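Local coordinates for protein tyrosine--tRNA ligase, mitochondrial (Emericella nidulans, PDB 5IHX) that probably attaches L-tyrosine to mitochondrial tRNA(Tyr) at the expense of ATP, as an aminoacyl-tRNA synthetase of the first class, and here holds tyrosine in its catalytic domain, at residues A222-W226 with A252-S257; I68-V72 with P86-L90; Q234-S240 with K275-T281; R59-K64 with D272-P276. All coordinates share one frame; numbering follows the deposited sequence.

Contact 1. Residues A222-W226 with A252-S257. With TYR (tyrosine), chain C.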
loop_
_atom_site.group_PDB
_atom_site.type_symbol
_atom_site.label_atom_id
_atom_site.label_comp_id
_atom_site.label_asym_id
_atom_site.label_seq_id
_atom_site.Cartn_x
_atom_site.Cartn_y
_atom_site.Cartn_z
ATOM N N ALA A 222 6.158 8.147 7.325
ATOM C CA ALA A 222 6.050 7.744 8.720
ATOM C C ALA A 222 6.816 6.451 8.952
ATOM O O ALA A 222 7.518 6.303 9.952
ATOM C CB ALA A 222 4.596 7.570 9.114
ATOM N N TRP A 223 6.678 5.514 8.020
ATOM C CA TRP A 223 7.363 4.234 8.124
ATOM C C TRP A 223 8.878 4.432 8.031
ATOM O O TRP A 223 9.635 3.787 8.757
ATOM C CB TRP A 223 6.868 3.269 7.043
ATOM C CG TRP A 223 7.274 1.846 7.282
ATOM C CD1 TRP A 223 8.327 1.184 6.719
ATOM C CD2 TRP A 223 6.636 0.911 8.160
ATOM N NE1 TRP A 223 8.379 -0.107 7.188
ATOM C CE2 TRP A 223 7.354 -0.299 8.076
ATOM C CE3 TRP A 223 5.526 0.979 9.008
ATOM C CZ2 TRP A 223 6.996 -1.432 8.807
ATOM C CZ3 TRP A 223 5.174 -0.144 9.734
ATOM C CH2 TRP A 223 5.907 -1.334 9.628
ATOM N N ASP A 224 9.315 5.317 7.134
ATOM C CA ASP A 224 10.730 5.684 7.043
ATOM C C ASP A 224 11.267 6.074 8.412
ATOM O O ASP A 224 12.299 5.571 8.855
ATOM C CB ASP A 224 10.947 6.849 6.075
ATOM C CG ASP A 224 10.861 6.437 4.621
ATOM O OD1 ASP A 224 10.807 7.342 3.763
ATOM O OD2 ASP A 224 10.843 5.221 4.334
ATOM N N TRP A 225 10.552 6.978 9.076
ATOM C CA TRP A 225 10.947 7.458 10.394
ATOM C C TRP A 225 11.022 6.296 11.375
ATOM O O TRP A 225 11.995 6.161 12.119
ATOM C CB TRP A 225 9.962 8.513 10.896
ATOM C CG TRP A 225 10.469 9.326 12.052
ATOM C CD1 TRP A 225 11.599 9.100 12.784
ATOM C CD2 TRP A 225 9.863 10.501 12.604
ATOM N NE1 TRP A 225 11.731 10.058 13.758
ATOM C CE2 TRP A 225 10.679 10.930 13.670
ATOM C CE3 TRP A 225 8.708 11.231 12.301
ATOM C CZ2 TRP A 225 10.380 12.058 14.431
ATOM C CZ3 TRP A 225 8.414 12.349 13.058
ATOM C CH2 TRP A 225 9.246 12.752 14.112
ATOM N N TRP A 226 9.988 5.459 11.370
ATOM C CA TRP A 226 9.945 4.292 12.243
ATOM C C TRP A 226 11.186 3.422 12.059
ATOM O O TRP A 226 11.785 2.974 13.035
ATOM C CB TRP A 226 8.679 3.473 11.976
ATOM C CG TRP A 226 8.725 2.096 12.565
ATOM C CD1 TRP A 226 8.632 0.915 11.890
ATOM C CD2 TRP A 226 8.885 1.756 13.947
ATOM N NE1 TRP A 226 8.718 -0.139 12.765
ATOM C CE2 TRP A 226 8.876 0.350 14.035
ATOM C CE3 TRP A 226 9.034 2.503 15.119
ATOM C CZ2 TRP A 226 9.010 -0.324 15.246
ATOM C CZ3 TRP A 226 9.169 1.831 16.322
ATOM C CH2 TRP A 226 9.155 0.433 16.375
ATOM N N ALA A 252 2.139 8.576 13.992
ATOM C CA ALA A 252 2.305 7.265 13.377
ATOM C C ALA A 252 3.396 6.446 14.062
ATOM O O ALA A 252 3.238 5.244 14.264
ATOM C CB ALA A 252 2.617 7.419 11.901
ATOM N N VAL A 253 4.500 7.094 14.417
ATOM C CA VAL A 253 5.618 6.394 15.044
ATOM C C VAL A 253 5.251 5.917 16.450
ATOM O O VAL A 253 5.591 4.797 16.834
ATOM C CB VAL A 253 6.881 7.284 15.094
ATOM C CG1 VAL A 253 7.953 6.671 15.992
ATOM C CG2 VAL A 253 7.440 7.483 13.694
ATOM N N LYS A 254 4.570 6.767 17.215
ATOM C CA LYS A 254 4.063 6.379 18.530
ATOM C C LYS A 254 3.229 5.112 18.416
ATOM O O LYS A 254 3.423 4.149 19.159
ATOM C CB LYS A 254 3.208 7.486 19.144
ATOM C CG LYS A 254 3.941 8.765 19.496
ATOM C CD LYS A 254 2.950 9.916 19.565
ATOM C CE LYS A 254 3.587 11.194 20.066
ATOM N NZ LYS A 254 3.714 11.195 21.542
ATOM N N THR A 255 2.289 5.139 17.476
ATOM C CA THR A 255 1.372 4.030 17.248
ATOM C C THR A 255 2.105 2.733 16.929
ATOM O O THR A 255 1.829 1.699 17.538
ATOM C CB THR A 255 0.400 4.359 16.098
ATOM O OG1 THR A 255 -0.429 5.466 16.470
ATOM C CG2 THR A 255 -0.479 3.170 15.761
ATOM N N ILE A 256 3.025 2.787 15.971
ATOM C CA ILE A 256 3.768 1.597 15.565
ATOM C C ILE A 256 4.527 1.025 16.755
ATOM O O ILE A 256 4.453 -0.171 17.033
ATOM C CB ILE A 256 4.754 1.901 14.415
ATOM C CG1 ILE A 256 3.993 2.313 13.154
ATOM C CG2 ILE A 256 5.613 0.679 14.105
ATOM C CD1 ILE A 256 4.865 2.936 12.082
ATOM N N SER A 257 5.250 1.890 17.458
ATOM C CA SER A 257 6.033 1.477 18.616
ATOM C C SER A 257 5.137 0.863 19.688
ATOM O O SER A 257 5.536 -0.065 20.391
ATOM C CB SER A 257 6.800 2.671 19.192
ATOM O OG SER A 257 7.573 2.287 20.314
HETATM N N TYR C . 8.807 14.129 1.688
HETATM C CA TYR C . 10.031 14.979 1.751
HETATM C C TYR C . 10.040 16.003 0.621
HETATM O O TYR C . 10.632 17.078 0.739
HETATM C CB TYR C . 11.289 14.112 1.682
HETATM C CG TYR C . 11.275 12.957 2.653
HETATM C CD1 TYR C . 11.311 13.179 4.025
HETATM C CD2 TYR C . 11.222 11.645 2.201
HETATM C CE1 TYR C . 11.299 12.128 4.916
HETATM C CE2 TYR C . 11.208 10.588 3.085
HETATM C CZ TYR C . 11.249 10.835 4.442
HETATM O OH TYR C . 11.234 9.785 5.328
HETATM O OXT TYR C . 9.458 15.774 -0.439
#
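The helical segments Ala222-Trp226 and Ala252-Ser257 pack with their axes 9.3 Å apart at a crossing angle of -57°, and their backbones come nearest where Trp226 faces Val253. Ile256 carries the interface. Its CG2 methyl sits over one face of the Trp226 indole, 3.3 Å from the centroid of the five-membered ring and 13° off the ring normal, a close CH-pi contact. The other branch, which lies anti to the carbonyl carbon (chi1 -65°), sends CD1 into the corner beside Trp223 and Trp226, 3.7 Å from Trp223 CE3 and 3.9 Å from Trp226 CB. The six-membered ring of Trp226 reaches on to Ser257, whose CB lies 3.8 Å from Trp226 CZ3; the Ser257 hydroxyl is turned to Asn267 O. On the flank, Val253 CG2 meets the Trp225 side chain obliquely, 3.9 Å from CB. At the opening of both segments two alanines let the helices close in, and Ala222 CB to Ala252 CB, at 3.4 Å, is tighter than normal van der Waals contact. Asp224, on the same helix as the tryptophans, points instead to the bound tyrosine and accepts a hydrogen bond on OD1 from the ligand phenol (TYR OH, 2.9 Å), while Asn169, Trp172 and Trp173 also bond its carboxylate. The arrangement is a buried helix-helix packing in the Rossmann-type catalytic domain of this synthetase family, with Asp224 of the first helix forming part of the tyrosine pocket.

Contact 2. Residues I68-V72 with P86-L90; sequences IYAGV and PFMVL. With TYR (tyrosine), chain C.
Ala70 and Leu90 meet at the middle of an interface of apolar side chains, in which strand Ile68-Val72 runs nearly antiparallel to helical segment Pro86-Leu90: the axes lie 8.4 Å apart and their directions differ by 150°. Aliphatic contacts dominate. The Ala70 methyl points at the helix and is met by Leu90 CD1 at 3.7 Å, with Pro86 CB alongside. The second branch of Leu90, CD2, reaches toward the start of the strand, to Ile68, 3.9 Å from its CG2. Ile68 has its longer branch anti to the backbone N (chi1 178°), and this extends CD1 across Val89, 4.0 Å from CG1. No hydrogen bond joins the segments; Ile68, Ala70 and Val72 all point at the helix.

This is the first half of a beta-alpha-beta unit, in which helix 84-95 packs on one face of the sheet, among its parallel strands, before the chain returns as strand 100-104.

Aromatic packing completes that face. Val72 CG1 approaches the edge of the Phe87 ring, 3.9 Å from CZ, and the two side chains cross at about a right angle. Phe102 of strand 100-104 also meets the Phe87 ring.

The polar and ligand contacts belong to the opposite face of the strand. Tyr69 donates a hydrogen bond from OH to the phenol oxygen of the bound tyrosine (3.2 Å), which lies near the plane of the Tyr69 ring at its edge. Gly71 has no side chain, and this lets the ligand ring come close, with Gly71 CA 3.5 Å from TYR CD1.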
loop_
_atom_site.group_PDB
_atom_site.type_symbol
_atom_site.label_atom_id
_atom_site.label_comp_id
_atom_site.label_asym_id
_atom_site.label_seq_id
_atom_site.Cartn_x
_atom_site.Cartn_y
_atom_site.Cartn_z
ATOM N N ILE A 68 19.007 12.445 14.615
ATOM C CA ILE A 68 18.132 13.332 13.858
ATOM C C ILE A 68 18.339 13.073 12.373
ATOM O O ILE A 68 19.450 12.762 11.954
ATOM C CB ILE A 68 18.405 14.817 14.180
ATOM C CG1 ILE A 68 17.511 15.723 13.331
ATOM C CG2 ILE A 68 19.877 15.151 13.962
ATOM C CD1 ILE A 68 17.506 17.173 13.781
ATOM N N TYR A 69 17.275 13.175 11.578
ATOM C CA TYR A 69 17.406 12.957 10.141
ATOM C C TYR A 69 16.572 13.923 9.317
ATOM O O TYR A 69 15.595 14.501 9.798
ATOM C CB TYR A 69 17.029 11.514 9.778
ATOM C CG TYR A 69 15.573 11.288 9.419
ATOM C CD1 TYR A 69 15.161 11.289 8.092
ATOM C CD2 TYR A 69 14.618 11.043 10.399
ATOM C CE1 TYR A 69 13.839 11.074 7.748
ATOM C CE2 TYR A 69 13.287 10.822 10.063
ATOM C CZ TYR A 69 12.908 10.837 8.736
ATOM O OH TYR A 69 11.591 10.619 8.391
ATOM N N ALA A 70 17.002 14.103 8.072
ATOM C CA ALA A 70 16.265 14.871 7.081
ATOM C C ALA A 70 16.192 14.051 5.806
ATOM O O ALA A 70 17.152 13.366 5.453
ATOM C CB ALA A 70 16.935 16.201 6.827
ATOM N N GLY A 71 15.051 14.115 5.128
ATOM C CA GLY A 71 14.842 13.356 3.909
ATOM C C GLY A 71 14.839 14.228 2.670
ATOM O O GLY A 71 14.510 15.411 2.733
ATOM N N VAL A 72 15.213 13.639 1.539
ATOM C CA VAL A 72 15.157 14.336 0.263
ATOM C C VAL A 72 14.800 13.348 -0.843
ATOM O O VAL A 72 15.364 12.256 -0.915
ATOM C CB VAL A 72 16.497 15.048 -0.065
ATOM C CG1 VAL A 72 17.667 14.067 -0.020
ATOM C CG2 VAL A 72 16.425 15.731 -1.426
ATOM N N PRO A 86 17.498 22.334 6.026
ATOM C CA PRO A 86 17.452 21.118 6.846
ATOM C C PRO A 86 18.814 20.427 6.952
ATOM O O PRO A 86 19.121 19.813 7.973
ATOM C CB PRO A 86 16.447 20.234 6.106
ATOM C CG PRO A 86 15.568 21.187 5.388
ATOM C CD PRO A 86 16.455 22.333 4.985
ATOM N N PHE A 87 19.624 20.528 5.905
ATOM C CA PHE A 87 20.943 19.904 5.923
ATOM C C PHE A 87 21.961 20.765 6.668
ATOM O O PHE A 87 22.961 20.251 7.169
ATOM C CB PHE A 87 21.407 19.597 4.500
ATOM C CG PHE A 87 20.543 18.584 3.802
ATOM C CD1 PHE A 87 20.432 17.299 4.302
ATOM C CD2 PHE A 87 19.853 18.906 2.647
ATOM C CE1 PHE A 87 19.637 16.358 3.679
ATOM C CE2 PHE A 87 19.058 17.967 2.014
ATOM C CZ PHE A 87 18.954 16.690 2.530
ATOM N N MET A 88 21.708 22.068 6.751
ATOM C CA MET A 88 22.503 22.927 7.621
ATOM C C MET A 88 22.268 22.510 9.072
ATOM O O MET A 88 23.187 22.537 9.893
ATOM C CB MET A 88 22.153 24.405 7.423
ATOM C CG MET A 88 22.519 24.970 6.056
ATOM S SD MET A 88 24.266 24.817 5.629
ATOM C CE MET A 88 25.047 25.615 7.029
ATOM N N VAL A 89 21.031 22.130 9.389
ATOM C CA VAL A 89 20.707 21.625 10.723
ATOM C C VAL A 89 21.476 20.338 11.019
ATOM O O VAL A 89 22.018 20.173 12.113
ATOM C CB VAL A 89 19.188 21.374 10.879
ATOM C CG1 VAL A 89 18.882 20.600 12.159
ATOM C CG2 VAL A 89 18.430 22.692 10.874
ATOM N N LEU A 90 21.525 19.431 10.046
ATOM C CA LEU A 90 22.250 18.176 10.222
ATOM C C LEU A 90 23.753 18.425 10.312
ATOM O O LEU A 90 24.463 17.733 11.042
ATOM C CB LEU A 90 21.953 17.201 9.078
ATOM C CG LEU A 90 20.519 16.689 8.913
ATOM C CD1 LEU A 90 20.475 15.621 7.828
ATOM C CD2 LEU A 90 19.949 16.153 10.220
HETATM N N TYR C . 8.807 14.129 1.688
HETATM C CA TYR C . 10.031 14.979 1.751
HETATM C C TYR C . 10.040 16.003 0.621
HETATM O O TYR C . 10.632 17.078 0.739
HETATM C CB TYR C . 11.289 14.112 1.682
HETATM C CG TYR C . 11.275 12.957 2.653
HETATM C CD1 TYR C . 11.311 13.179 4.025
HETATM C CD2 TYR C . 11.222 11.645 2.201
HETATM C CE1 TYR C . 11.299 12.128 4.916
HETATM C CE2 TYR C . 11.208 10.588 3.085
HETATM C CZ TYR C . 11.249 10.835 4.442
HETATM O OH TYR C . 11.234 9.785 5.328
HETATM O OXT TYR C . 9.458 15.774 -0.439
#

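Contact 3. Residues Q234-S240 with K275-T281; sequences QVQVGGS and KPIGFTT
Phe279 holds CG between its backbone N and carbonyl carbon (chi1 59°), which lays its ring against Val235 and Val237 of the neighbouring strand; Val237, with CG2 anti to N, sets that methyl over one ring face, 4.1 Å from the centroid in a CH-pi contact. Val235 CG1 meets the ring edge, 3.9 Å from CE1, and Val235 CG2 lies beside Ile277 CG2. These residues share the face of the sheet on which helix 84-95 packs. Strands 235-238 and 277-280 are parallel neighbours, joined through helix 243-259 as a beta-alpha-beta unit of the Rossmann-type sheet. Their ladder runs from Ile277 N, bonded to Gln234 O, to Thr281 N, bonded to Gly238 O at 2.9 Å. On the other face Gln236 extends away toward the bound tyrosine and bonds Gln221, while Gly278 lies beside it without a side chain. At one end, Gln234 NE2 gives a bond to Lys275 O (2.9 Å) from above the carbonyl plane, and also bonds Leu273 O. At the other, a water bridges Ser240 O, to which it donates, and Thr280 OG1, 2.7 Å away; the hydroxyl also bonds Asp49 N.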
loop_
_atom_site.group_PDB
_atom_site.type_symbol
_atom_site.label_atom_id
_atom_site.label_comp_id
_atom_site.label_asym_id
_atom_site.label_seq_id
_atom_site.Cartn_x
_atom_site.Cartn_y
_atom_site.Cartn_z
ATOM N N GLN A 234 15.337 9.750 16.967
ATOM C CA GLN A 234 14.120 10.223 17.613
ATOM C C GLN A 234 13.545 11.487 16.968
ATOM O O GLN A 234 12.348 11.757 17.094
ATOM C CB GLN A 234 14.404 10.475 19.095
ATOM C CG GLN A 234 13.179 10.795 19.931
ATOM C CD GLN A 234 13.513 10.960 21.399
ATOM O OE1 GLN A 234 14.487 10.393 21.890
ATOM N NE2 GLN A 234 12.702 11.737 22.108
ATOM N N VAL A 235 14.388 12.245 16.269
ATOM C CA VAL A 235 13.990 13.547 15.732
ATOM C C VAL A 235 14.045 13.605 14.205
ATOM O O VAL A 235 14.930 13.019 13.586
ATOM C CB VAL A 235 14.882 14.679 16.300
ATOM C CG1 VAL A 235 14.381 16.045 15.843
ATOM C CG2 VAL A 235 14.927 14.613 17.821
ATOM N N GLN A 236 13.080 14.301 13.604
ATOM C CA GLN A 236 13.113 14.582 12.171
ATOM C C GLN A 236 13.061 16.084 11.923
ATOM O O GLN A 236 12.302 16.799 12.576
ATOM C CB GLN A 236 11.951 13.907 11.439
ATOM C CG GLN A 236 11.917 14.234 9.941
ATOM C CD GLN A 236 10.781 13.562 9.176
ATOM O OE1 GLN A 236 10.629 13.774 7.973
ATOM N NE2 GLN A 236 9.986 12.749 9.865
ATOM N N VAL A 237 13.871 16.547 10.973
ATOM C CA VAL A 237 13.817 17.929 10.512
ATOM C C VAL A 237 13.503 17.968 9.017
ATOM O O VAL A 237 13.972 17.128 8.252
ATOM C CB VAL A 237 15.142 18.678 10.795
ATOM C CG1 VAL A 237 16.316 17.972 10.136
ATOM C CG2 VAL A 237 15.056 20.126 10.320
ATOM N N GLY A 238 12.699 18.945 8.611
ATOM C CA GLY A 238 12.337 19.104 7.214
ATOM C C GLY A 238 12.093 20.554 6.853
ATOM O O GLY A 238 12.194 21.438 7.701
ATOM N N GLY A 239 11.789 20.802 5.583
ATOM C CA GLY A 239 11.439 22.137 5.134
ATOM C C GLY A 239 10.129 22.596 5.753
ATOM O O GLY A 239 9.405 21.800 6.348
ATOM N N SER A 240 9.832 23.884 5.615
ATOM C CA SER A 240 8.619 24.473 6.182
ATOM C C SER A 240 7.339 23.746 5.766
ATOM O O SER A 240 6.422 23.585 6.572
ATOM C CB SER A 240 8.520 25.943 5.778
ATOM O OG SER A 240 8.660 26.086 4.376
ATOM N N LYS A 275 9.614 10.214 23.186
ATOM C CA LYS A 275 8.625 10.276 22.116
ATOM C C LYS A 275 9.218 10.949 20.881
ATOM O O LYS A 275 10.035 11.864 21.005
ATOM C CB LYS A 275 7.378 11.029 22.585
ATOM C CG LYS A 275 6.607 10.311 23.688
ATOM C CD LYS A 275 5.489 11.176 24.249
ATOM C CE LYS A 275 4.713 10.457 25.345
ATOM N NZ LYS A 275 4.051 9.211 24.877
ATOM N N PRO A 276 8.819 10.492 19.681
ATOM C CA PRO A 276 9.283 11.162 18.462
ATOM C C PRO A 276 8.838 12.616 18.423
ATOM O O PRO A 276 7.782 12.954 18.953
ATOM C CB PRO A 276 8.629 10.353 17.337
ATOM C CG PRO A 276 7.454 9.699 17.976
ATOM C CD PRO A 276 7.877 9.401 19.379
ATOM N N ILE A 277 9.645 13.468 17.805
ATOM C CA ILE A 277 9.347 14.887 17.748
ATOM C C ILE A 277 10.114 15.459 16.563
ATOM O O ILE A 277 11.054 14.838 16.082
ATOM C CB ILE A 277 9.729 15.592 19.070
ATOM C CG1 ILE A 277 9.213 17.033 19.095
ATOM C CG2 ILE A 277 11.241 15.508 19.313
ATOM C CD1 ILE A 277 9.294 17.674 20.468
ATOM N N GLY A 278 9.704 16.617 16.066
ATOM C CA GLY A 278 10.374 17.202 14.921
ATOM C C GLY A 278 10.194 18.698 14.829
ATOM O O GLY A 278 9.512 19.308 15.652
ATOM N N PHE A 279 10.822 19.295 13.822
ATOM C CA PHE A 279 10.671 20.720 13.578
ATOM C C PHE A 279 10.992 21.041 12.131
ATOM O O PHE A 279 11.551 20.211 11.411
ATOM C CB PHE A 279 11.564 21.530 14.522
ATOM C CG PHE A 279 13.029 21.223 14.402
ATOM C CD1 PHE A 279 13.573 20.112 15.022
ATOM C CD2 PHE A 279 13.871 22.069 13.694
ATOM C CE1 PHE A 279 14.926 19.840 14.922
ATOM C CE2 PHE A 279 15.220 21.801 13.591
ATOM C CZ PHE A 279 15.750 20.685 14.209
ATOM N N THR A 280 10.616 22.243 11.708
ATOM C CA THR A 280 10.827 22.675 10.335
ATOM C C THR A 280 11.807 23.837 10.262
ATOM O O THR A 280 12.039 24.533 11.253
ATOM C CB THR A 280 9.508 23.105 9.677
ATOM O OG1 THR A 280 8.946 24.205 10.404
ATOM C CG2 THR A 280 8.518 21.951 9.652
ATOM N N THR A 281 12.367 24.040 9.075
ATOM C CA THR A 281 13.259 25.161 8.811
ATOM C C THR A 281 12.480 26.216 8.024
ATOM O O THR A 281 11.518 25.881 7.334
ATOM C CB THR A 281 14.511 24.711 8.030
ATOM O OG1 THR A 281 14.114 24.023 6.838
ATOM C CG2 THR A 281 15.365 23.778 8.878
HETATM O O HOH W 1 6.593 24.768 9.252
#

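Contact 4. Residues R59-K64 with D272-P276; sequences RVFTEK and DLDKP
Leu273 is the apolar centre of the contact between the end of helix 54-63 and the short 3-10 turn 272-274. Its side chain reaches the helix with CG anti to the carbonyl carbon (chi1 -73°), and its CD2 branch touches both Arg59, 3.9 Å from CB, and Val60, 4.2 Å from CG2. Its other branch, CD1, touches Glu63 CG. This is the closely packed part, and the backbones come nearest here, at Val60 and Leu273.

The solvent side is looser and charged. The exposed Arg59 bends at chi3, bringing its guanidinium face over Leu273 CD2; its NH2 stays 5.0 Å from Asp272 OD2, opposite charges that do not touch. Glu63 turns its carboxylate away, to a salt bridge with Lys30 of helix 16-30. Lys64, just past the helix, crosses to the turn, and its NZ forms a salt bridge with Asp274 OD1 at 2.9 Å, reached on the anti side and 30° out of the carboxylate plane. The same ammonium makes a weak bond to Leu273 O (3.5 Å) and a further one to Gln234 OE1.

With a carboxylate, a carbonyl and an amide oxygen around it, the Lys64 ammonium is probably stabilised in its charged form, and its bonds tie the helix end to the turn that leads into strand 277-280.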
loop_
_atom_site.group_PDB
_atom_site.type_symbol
_atom_site.label_atom_id
_atom_site.label_comp_id
_atom_site.label_asym_id
_atom_site.label_seq_id
_atom_site.Cartn_x
_atom_site.Cartn_y
_atom_site.Cartn_z
ATOM N N ARG A 59 14.372 20.029 25.907
ATOM C CA ARG A 59 14.705 19.068 26.957
ATOM C C ARG A 59 15.292 17.787 26.367
ATOM O O ARG A 59 16.245 17.229 26.910
ATOM C CB ARG A 59 13.489 18.708 27.814
ATOM C CG ARG A 59 13.248 19.647 28.988
ATOM C CD ARG A 59 12.423 18.982 30.086
ATOM N NE ARG A 59 11.051 18.666 29.690
ATOM C CZ ARG A 59 10.418 17.537 30.012
ATOM N NH1 ARG A 59 11.020 16.602 30.742
ATOM N NH2 ARG A 59 9.171 17.338 29.606
ATOM N N VAL A 60 14.715 17.316 25.264
ATOM C CA VAL A 60 15.188 16.091 24.623
ATOM C C VAL A 60 16.661 16.205 24.238
ATOM O O VAL A 60 17.459 15.319 24.544
ATOM C CB VAL A 60 14.349 15.749 23.363
ATOM C CG1 VAL A 60 15.035 14.670 22.518
ATOM C CG2 VAL A 60 12.957 15.290 23.755
ATOM N N PHE A 61 17.020 17.300 23.574
ATOM C CA PHE A 61 18.392 17.495 23.118
ATOM C C PHE A 61 19.341 17.783 24.274
ATOM O O PHE A 61 20.525 17.458 24.205
ATOM C CB PHE A 61 18.459 18.627 22.093
ATOM C CG PHE A 61 18.133 18.191 20.693
ATOM C CD1 PHE A 61 19.027 17.413 19.976
ATOM C CD2 PHE A 61 16.940 18.557 20.095
ATOM C CE1 PHE A 61 18.737 17.006 18.689
ATOM C CE2 PHE A 61 16.645 18.155 18.804
ATOM C CZ PHE A 61 17.544 17.378 18.100
ATOM N N THR A 62 18.828 18.401 25.331
ATOM C CA THR A 62 19.641 18.663 26.511
ATOM C C THR A 62 20.020 17.349 27.188
ATOM O O THR A 62 21.183 17.127 27.519
ATOM C CB THR A 62 18.907 19.569 27.519
ATOM O OG1 THR A 62 18.626 20.836 26.915
ATOM C CG2 THR A 62 19.751 19.787 28.775
ATOM N N GLU A 63 19.031 16.483 27.383
ATOM C CA GLU A 63 19.220 15.253 28.149
ATOM C C GLU A 63 19.823 14.103 27.343
ATOM O O GLU A 63 20.512 13.252 27.905
ATOM C CB GLU A 63 17.882 14.800 28.741
ATOM C CG GLU A 63 17.237 15.819 29.667
ATOM C CD GLU A 63 18.098 16.143 30.874
ATOM O OE1 GLU A 63 18.973 15.323 31.223
ATOM O OE2 GLU A 63 17.903 17.222 31.471
ATOM N N LYS A 64 19.571 14.077 26.037
ATOM C CA LYS A 64 19.942 12.926 25.212
ATOM C C LYS A 64 20.691 13.305 23.939
ATOM O O LYS A 64 20.353 14.279 23.267
ATOM C CB LYS A 64 18.692 12.129 24.836
ATOM C CG LYS A 64 17.903 11.586 26.015
ATOM C CD LYS A 64 16.584 10.970 25.560
ATOM C CE LYS A 64 16.797 9.736 24.694
ATOM N NZ LYS A 64 15.506 9.110 24.296
ATOM N N ASP A 272 7.914 11.288 27.971
ATOM C CA ASP A 272 7.897 12.281 26.898
ATOM C C ASP A 272 9.268 12.477 26.256
ATOM O O ASP A 272 9.360 12.819 25.076
ATOM C CB ASP A 272 7.387 13.626 27.426
ATOM C CG ASP A 272 5.872 13.703 27.471
ATOM O OD1 ASP A 272 5.213 12.649 27.351
ATOM O OD2 ASP A 272 5.340 14.823 27.625
ATOM N N LEU A 273 10.328 12.260 27.029
ATOM C CA LEU A 273 11.689 12.447 26.535
ATOM C C LEU A 273 12.081 11.418 25.476
ATOM O O LEU A 273 13.114 11.562 24.822
ATOM C CB LEU A 273 12.685 12.381 27.696
ATOM C CG LEU A 273 12.744 13.570 28.659
ATOM C CD1 LEU A 273 13.736 13.283 29.771
ATOM C CD2 LEU A 273 13.121 14.855 27.934
ATOM N N ASP A 274 11.254 10.390 25.305
ATOM C CA ASP A 274 11.540 9.313 24.361
ATOM C C ASP A 274 10.612 9.338 23.152
ATOM O O ASP A 274 10.803 8.578 22.203
ATOM C CB ASP A 274 11.420 7.954 25.057
ATOM C CG ASP A 274 12.389 7.804 26.209
ATOM O OD1 ASP A 274 13.437 8.483 26.196
ATOM O OD2 ASP A 274 12.101 7.005 27.125
ATOM N N LYS A 275 9.614 10.214 23.186
ATOM C CA LYS A 275 8.625 10.276 22.116
ATOM C C LYS A 275 9.218 10.949 20.881
ATOM O O LYS A 275 10.035 11.864 21.005
ATOM C CB LYS A 275 7.378 11.029 22.585
ATOM C CG LYS A 275 6.607 10.311 23.688
ATOM C CD LYS A 275 5.489 11.176 24.249
ATOM C CE LYS A 275 4.713 10.457 25.345
ATOM N NZ LYS A 275 4.051 9.211 24.877
ATOM N N PRO A 276 8.819 10.492 19.681
ATOM C CA PRO A 276 9.283 11.162 18.462
ATOM C C PRO A 276 8.838 12.616 18.423
ATOM O O PRO A 276 7.782 12.954 18.953
ATOM C CB PRO A 276 8.629 10.353 17.337
ATOM C CG PRO A 276 7.454 9.699 17.976
ATOM C CD PRO A 276 7.877 9.401 19.379
#

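In the fold
Contacts 1, 2 and 3 are buried, whereas contact 4 lies at the surface; contact 1 is about as far from the chain centre as contact 4. Contacts 2 and 3 share one sheet, since strands 68-72 and 235-238 are neighbours; contact 2 joins strand to helix by apolar side chains alone, contact 3 strand to strand chiefly by backbone bonds. Contact 1 packs two helices over the ligand-side face, and its Trp225 touches Tyr69 of contact 2 and Gln236 of contact 3. Contacts 3 and 4 share Lys275 and Pro276, and Gln234 links them, bonding both Leu273 and Lys64. Salt bridging across the segments appears only in contact 4, while contacts 1, 2 and 3 all hold residues of the tyrosine pocket.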